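Local coordinates for protein putative phosphohistidine phosphatase SixA (Agrobacterium tumefaciens, PDB 2RFL) that probably acts as a histidine phosphatase, perhaps removing phosphate from phosphohistidine, though its true substrate is not established, at residues A45-A48 with A49-R52; T122-M126 with I127-L131; T69-A72 with W73-A76. All coordinates share one frame; numbering follows the deposited sequence.

Contact 1 (A45-A48 with A49-R52)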
# COMPACT_ATOMS: atom_id res chain seq x y z
N ALA A 45 -4.11 -7.81 6.15
CA ALA A 45 -3.56 -8.96 5.41
C ALA A 45 -4.58 -10.12 5.28
O ALA A 45 -4.96 -10.45 4.19
CB ALA A 45 -2.26 -9.42 6.01
N ASP A 46 -5.08 -10.66 6.40
CA ASP A 46 -6.15 -11.69 6.41
C ASP A 46 -7.46 -11.40 5.66
O ASP A 46 -8.01 -12.28 5.00
CB ASP A 46 -6.49 -12.10 7.84
CG ASP A 46 -5.57 -13.15 8.38
OD1 ASP A 46 -4.72 -13.63 7.59
OD2 ASP A 46 -5.69 -13.49 9.59
N LEU A 47 -7.96 -10.18 5.80
CA LEU A 47 -9.11 -9.73 5.05
C LEU A 47 -8.77 -9.90 3.56
O LEU A 47 -9.61 -10.32 2.79
CB LEU A 47 -9.46 -8.27 5.41
CG LEU A 47 -10.89 -7.75 5.66
CD1 LEU A 47 -11.88 -8.88 5.77
CD2 LEU A 47 -10.99 -6.89 6.92
N ALA A 48 -7.51 -9.63 3.20
CA ALA A 48 -7.08 -9.54 1.79
C ALA A 48 -7.12 -10.86 1.03
O ALA A 48 -7.86 -10.98 0.06
CB ALA A 48 -5.69 -8.90 1.69
N ALA A 49 -6.36 -11.85 1.48
CA ALA A 49 -6.37 -13.20 0.92
C ALA A 49 -7.73 -13.85 1.04
O ALA A 49 -7.95 -14.97 0.57
CB ALA A 49 -5.35 -14.06 1.62
N ASP A 50 -8.63 -13.14 1.71
CA ASP A 50 -10.01 -13.57 1.92
C ASP A 50 -10.80 -13.17 0.68
O ASP A 50 -11.51 -13.98 0.08
CB ASP A 50 -10.56 -12.93 3.20
CG ASP A 50 -11.89 -13.49 3.63
OD1 ASP A 50 -12.22 -14.61 3.20
OD2 ASP A 50 -12.59 -12.80 4.40
N ARG A 51 -10.62 -11.90 0.30
CA ARG A 51 -11.11 -11.39 -0.97
C ARG A 51 -10.21 -11.89 -2.11
O ARG A 51 -10.52 -11.71 -3.27
CB ARG A 51 -11.23 -9.86 -0.95
CG ARG A 51 -12.47 -9.30 -0.22
CD ARG A 51 -12.23 -9.15 1.28
NE ARG A 51 -13.31 -9.75 2.09
CZ ARG A 51 -13.99 -9.11 3.04
NH1 ARG A 51 -13.73 -7.84 3.34
NH2 ARG A 51 -14.95 -9.74 3.69
N ARG A 52 -9.12 -12.56 -1.74
CA ARG A 52 -8.18 -13.15 -2.70
C ARG A 52 -7.40 -12.03 -3.42
O ARG A 52 -7.05 -12.12 -4.60
CB ARG A 52 -8.90 -14.08 -3.68
CG ARG A 52 -9.40 -15.41 -3.07
CD ARG A 52 -8.33 -16.47 -3.15
NE ARG A 52 -8.86 -17.80 -3.45
CZ ARG A 52 -9.55 -18.10 -4.55
NH1 ARG A 52 -9.85 -17.16 -5.43
NH2 ARG A 52 -9.98 -19.34 -4.75
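Arg51 is carried back along Leu47 by its torsions: CG stands anti to the carbonyl carbon (chi1 -78°), and the chain then bends at chi2 (86°) and again at chi3. The two side chains, four residues apart, therefore run side by side and point the same way. Leu47 CD1 lies over one face of the Arg51 guanidinium, offset toward its rim, with NH1 of Arg51 the nearest atom at 3.2 Å and CZ of Arg51 at 3.5 Å. A leucine suits this place because a methyl of its branched end can lie against the flat face of the cation without competing for its N-H groups. Here the helical bonding weakens. Arg51 N donates to Leu47 O at 3.1 Å, although the position of that oxygen is less certain, whereas Ala49 N reaches Ala45 O only weakly, at 3.4 Å. Asp50 OD2 lies 3.9 Å from Arg51 NE, a long salt bridge in which the oxygen sits well out of the guanidinium plane, so that charge alone links them. Arg52, with positive phi (70°), is the first residue to leave helical geometry. Positive charge on Arg51 and Arg52 probably suits the partial negative charge of a helix C-terminus. On the inner side the small Ala45, Ala48 and Ala49 let helix 64-77 come close, while Leu47 and Arg51 touch Leu167 of strand 162-167. The arrangement is the fraying C-terminal turn of a crossover helix, here helix 35-51, which links parallel strands 10-15 and 57-60 in an alpha-beta-alpha sandwich.

Contact 2 (T122-M126 with I127-L131); sequences TLEAM and IGEDL
Leu123 meets Ile127 one helical turn further on, their side chains inclined to each other. With Leu123 CG anti to the backbone N (chi1 -180°), its CD1 branch lies 4.0 Å from Ile127 CG1. Ile127 answers by placing CG1 between its own backbone N and carbonyl carbon, which directs the longer branch back at the leucine. Both are apolar because this side of helix 118-127 faces strand 145-149, where each touches Leu148. The Leu123 carbonyl oxygen is gripped twice: Ile127 N donates to Leu123 O at 2.9 Å, almost in line with the C=O bond, and Met126 N donates to the same Leu123 O at 3.0 Å.

Glu124 takes the outward side. Its carbonyl receives the next bond, Gly128 N to Glu124 O at 2.7 Å, and here helix 118-127, part of one helical layer of the alpha-beta-alpha sandwich, gives way to helix 129-135. The turn is made at Gly128, which ends the first helix with positive phi (91°) and is the N-cap of the second; having no CB, Gly128 can take its backbone angles without crowding the carbonyl oxygen of Ile127. The extended Glu124 side chain spans this turn, OE2 resting 3.4 Å from Glu129 CB. The two glutamates lie alongside each other, carboxylate planes 51° apart, and OE2 of Glu124 is 4.6 Å from OE1 of Glu129. The like charges probably repel mildly, although a negative group in the first turn of helix 129-135 would be favoured by the helix dipole.

Met126, built as selenomethionine, brings CB to 4.5 Å from Ile127 CG2. The rest of its extended chain leads away into a buried apolar setting made by Leu98, Ile101, Leu148 and Trp161.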
# COMPACT_ATOMS: atom_id res chain seq x y z
N THR A 122 -0.75 9.49 -4.16
CA THR A 122 -0.91 8.50 -5.19
C THR A 122 -2.36 8.09 -5.46
O THR A 122 -2.78 7.99 -6.62
CB THR A 122 -0.07 7.28 -4.85
OG1 THR A 122 1.21 7.74 -4.38
CG2 THR A 122 0.10 6.40 -6.07
N LEU A 123 -3.12 7.85 -4.40
CA LEU A 123 -4.54 7.50 -4.60
C LEU A 123 -5.26 8.69 -5.18
O LEU A 123 -6.04 8.53 -6.11
CB LEU A 123 -5.17 7.06 -3.28
CG LEU A 123 -6.64 6.65 -3.22
CD1 LEU A 123 -6.90 5.53 -4.23
CD2 LEU A 123 -7.04 6.23 -1.79
N GLU A 124 -4.97 9.88 -4.64
CA GLU A 124 -5.58 11.11 -5.10
C GLU A 124 -5.34 11.25 -6.62
O GLU A 124 -6.27 11.46 -7.38
CB GLU A 124 -5.09 12.35 -4.30
CG GLU A 124 -5.91 13.64 -4.56
CD GLU A 124 -5.24 14.98 -4.14
OE1 GLU A 124 -4.05 15.02 -3.72
OE2 GLU A 124 -5.93 16.02 -4.26
N ALA A 125 -4.07 11.10 -7.03
CA ALA A 125 -3.65 11.18 -8.45
C ALA A 125 -4.49 10.33 -9.36
O ALA A 125 -4.72 10.71 -10.50
CB ALA A 125 -2.20 10.77 -8.58
N MSE A 126 -4.95 9.19 -8.84
CA MSE A 126 -5.67 8.16 -9.59
C MSE A 126 -7.20 8.30 -9.57
O MSE A 126 -7.84 8.02 -10.56
CB MSE A 126 -5.27 6.76 -9.09
CG MSE A 126 -3.79 6.41 -9.09
SE MSE A 126 -3.38 4.70 -8.10
CE MSE A 126 -1.49 4.72 -8.43
N ILE A 127 -7.80 8.68 -8.44
CA ILE A 127 -9.26 8.75 -8.30
C ILE A 127 -9.80 10.18 -8.04
O ILE A 127 -11.01 10.42 -8.10
CB ILE A 127 -9.84 7.77 -7.21
CG1 ILE A 127 -9.45 8.23 -5.80
CG2 ILE A 127 -9.42 6.28 -7.46
CD1 ILE A 127 -10.33 7.61 -4.73
N GLY A 128 -8.89 11.12 -7.82
CA GLY A 128 -9.25 12.53 -7.70
C GLY A 128 -9.54 12.90 -6.27
O GLY A 128 -9.86 12.05 -5.46
N GLU A 129 -9.40 14.19 -5.95
CA GLU A 129 -9.71 14.67 -4.59
C GLU A 129 -11.18 14.45 -4.12
O GLU A 129 -11.40 14.05 -2.98
CB GLU A 129 -9.29 16.12 -4.42
CG GLU A 129 -9.83 17.06 -5.46
CD GLU A 129 -9.92 18.49 -4.95
OE1 GLU A 129 -9.01 19.28 -5.25
OE2 GLU A 129 -10.90 18.81 -4.23
N ASP A 130 -12.17 14.67 -4.99
CA ASP A 130 -13.58 14.52 -4.62
C ASP A 130 -13.93 13.11 -4.14
O ASP A 130 -14.65 12.95 -3.15
CB ASP A 130 -14.51 14.91 -5.77
CG ASP A 130 -14.38 16.36 -6.16
OD1 ASP A 130 -14.41 17.21 -5.26
OD2 ASP A 130 -14.24 16.66 -7.36
N LEU A 131 -13.42 12.11 -4.85
CA LEU A 131 -13.66 10.73 -4.48
C LEU A 131 -12.85 10.28 -3.30
O LEU A 131 -13.38 9.66 -2.39
CB LEU A 131 -13.52 9.79 -5.66
CG LEU A 131 -14.91 9.78 -6.24
CD1 LEU A 131 -14.90 9.02 -7.54
CD2 LEU A 131 -15.84 9.16 -5.13

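Contact 3 (T69-A72 with W73-A76); sequences TTQA and WQRA
Ala72, Trp73 and Gln71 dominate this contact, in the second half of helix 64-77, which connects parallel strands 57-60 and 82-85 as a beta-alpha-beta crossover of the alpha-beta-alpha sandwich. Ala72 contributes mainly through its carbonyl: Ala76 N donates to Ala72 O at 3.0 Å and nearly straight (159°), while Arg75 N makes a weak bond to the same oxygen. Its methyl is small enough for a buried position, and Ala72 CB lies 4.4 Å from Trp73 CD1. Trp73 sets CG anti to its carbonyl carbon (chi1 -69°), which turns the indole back along the preceding turn. There the ring meets Thr69 O at its edge, in plane, with Trp73 CD1 3.6 Å from Thr69 O. Trp73 CB rests 3.3 Å from Thr70 O, the oxygen that also accepts Gln74 N. A large flat ring fits here because it fills the space between this helix, Ala45 and Ala48 of helix 35-51, and Leu14 of strand 10-15.

Gln71 lies on the partly exposed side, where its amide can probably meet solvent. It crosses Gln74 with amide planes 69° apart, Gln74 OE1 lying 3.9 Å from Gln71 CG. Arg75, bent at chi2 and chi3, folds back on the helix so that Gln71 O lies over the centre of the guanidinium face, 3.4 Å from Arg75 CZ, meeting the flat cation from above its plane.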
# COMPACT_ATOMS: atom_id res chain seq x y z
N THR A 69 5.36 -4.56 8.10
CA THR A 69 4.04 -4.56 7.47
C THR A 69 3.99 -5.66 6.38
O THR A 69 3.13 -6.54 6.46
CB THR A 69 3.58 -3.15 6.92
OG1 THR A 69 3.68 -2.14 7.95
CG2 THR A 69 2.12 -3.18 6.46
N THR A 70 4.95 -5.65 5.44
CA THR A 70 5.06 -6.60 4.30
C THR A 70 5.14 -8.08 4.74
O THR A 70 4.42 -8.91 4.20
CB THR A 70 6.22 -6.22 3.27
OG1 THR A 70 5.81 -5.11 2.44
CG2 THR A 70 6.61 -7.38 2.37
N GLN A 71 6.00 -8.37 5.73
CA GLN A 71 6.05 -9.66 6.39
C GLN A 71 4.69 -10.20 6.87
O GLN A 71 4.46 -11.40 6.91
CB GLN A 71 7.08 -9.63 7.53
CG GLN A 71 8.54 -9.38 7.07
CD GLN A 71 9.56 -9.14 8.19
OE1 GLN A 71 9.30 -9.39 9.37
NE2 GLN A 71 10.75 -8.64 7.81
N ALA A 72 3.77 -9.32 7.24
CA ALA A 72 2.43 -9.83 7.55
C ALA A 72 1.77 -10.48 6.33
O ALA A 72 1.30 -11.58 6.41
CB ALA A 72 1.56 -8.76 8.18
N TRP A 73 1.80 -9.80 5.19
CA TRP A 73 1.30 -10.33 3.91
C TRP A 73 1.90 -11.64 3.40
O TRP A 73 1.14 -12.49 2.94
CB TRP A 73 1.41 -9.27 2.84
CG TRP A 73 0.44 -8.17 3.13
CD1 TRP A 73 0.47 -7.29 4.17
CD2 TRP A 73 -0.75 -7.88 2.39
NE1 TRP A 73 -0.61 -6.45 4.11
CE2 TRP A 73 -1.37 -6.78 3.03
CE3 TRP A 73 -1.34 -8.43 1.24
CZ2 TRP A 73 -2.56 -6.21 2.55
CZ3 TRP A 73 -2.51 -7.86 0.77
CH2 TRP A 73 -3.11 -6.75 1.42
N GLN A 74 3.23 -11.80 3.47
CA GLN A 74 3.89 -13.09 3.22
C GLN A 74 3.26 -14.23 4.02
O GLN A 74 3.16 -15.35 3.55
CB GLN A 74 5.38 -13.02 3.56
CG GLN A 74 6.28 -12.39 2.48
CD GLN A 74 7.72 -12.22 2.98
OE1 GLN A 74 8.03 -11.29 3.73
NE2 GLN A 74 8.59 -13.13 2.56
N ARG A 75 2.84 -13.90 5.24
CA ARG A 75 2.23 -14.80 6.21
C ARG A 75 0.83 -15.17 5.79
O ARG A 75 0.50 -16.34 5.72
CB ARG A 75 2.14 -14.11 7.56
CG ARG A 75 2.52 -14.97 8.73
CD ARG A 75 3.88 -14.56 9.25
NE ARG A 75 3.82 -13.22 9.82
CZ ARG A 75 4.87 -12.47 10.10
NH1 ARG A 75 4.69 -11.27 10.61
NH2 ARG A 75 6.10 -12.91 9.85
N ALA A 76 -0.01 -14.17 5.52
CA ALA A 76 -1.38 -14.39 5.11
C ALA A 76 -1.45 -15.30 3.90
O ALA A 76 -2.38 -16.07 3.73
CB ALA A 76 -2.08 -13.07 4.84

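Contacts 1 and 3 lie on two crossover helices that pack together: Ala48 CB meets Trp73 CH2 at 3.4 Å, and the methyls of Ala45 and Ala76 also touch. Contact 2 stands apart, its centre about 24 Å from that of contact 1 and about 26 Å from that of contact 3. Contact 3 is the most buried and contact 1 the most exposed. Contact 3 is continuous helix toward the C-terminal part of helix 64-77, whereas contacts 1 and 2 are helix ends, finished by Arg52 and Gly128 respectively. An arginine face is covered by a leucine methyl in contact 1 and by a backbone carbonyl oxygen in contact 3; in contact 2 two glutamates lie alongside.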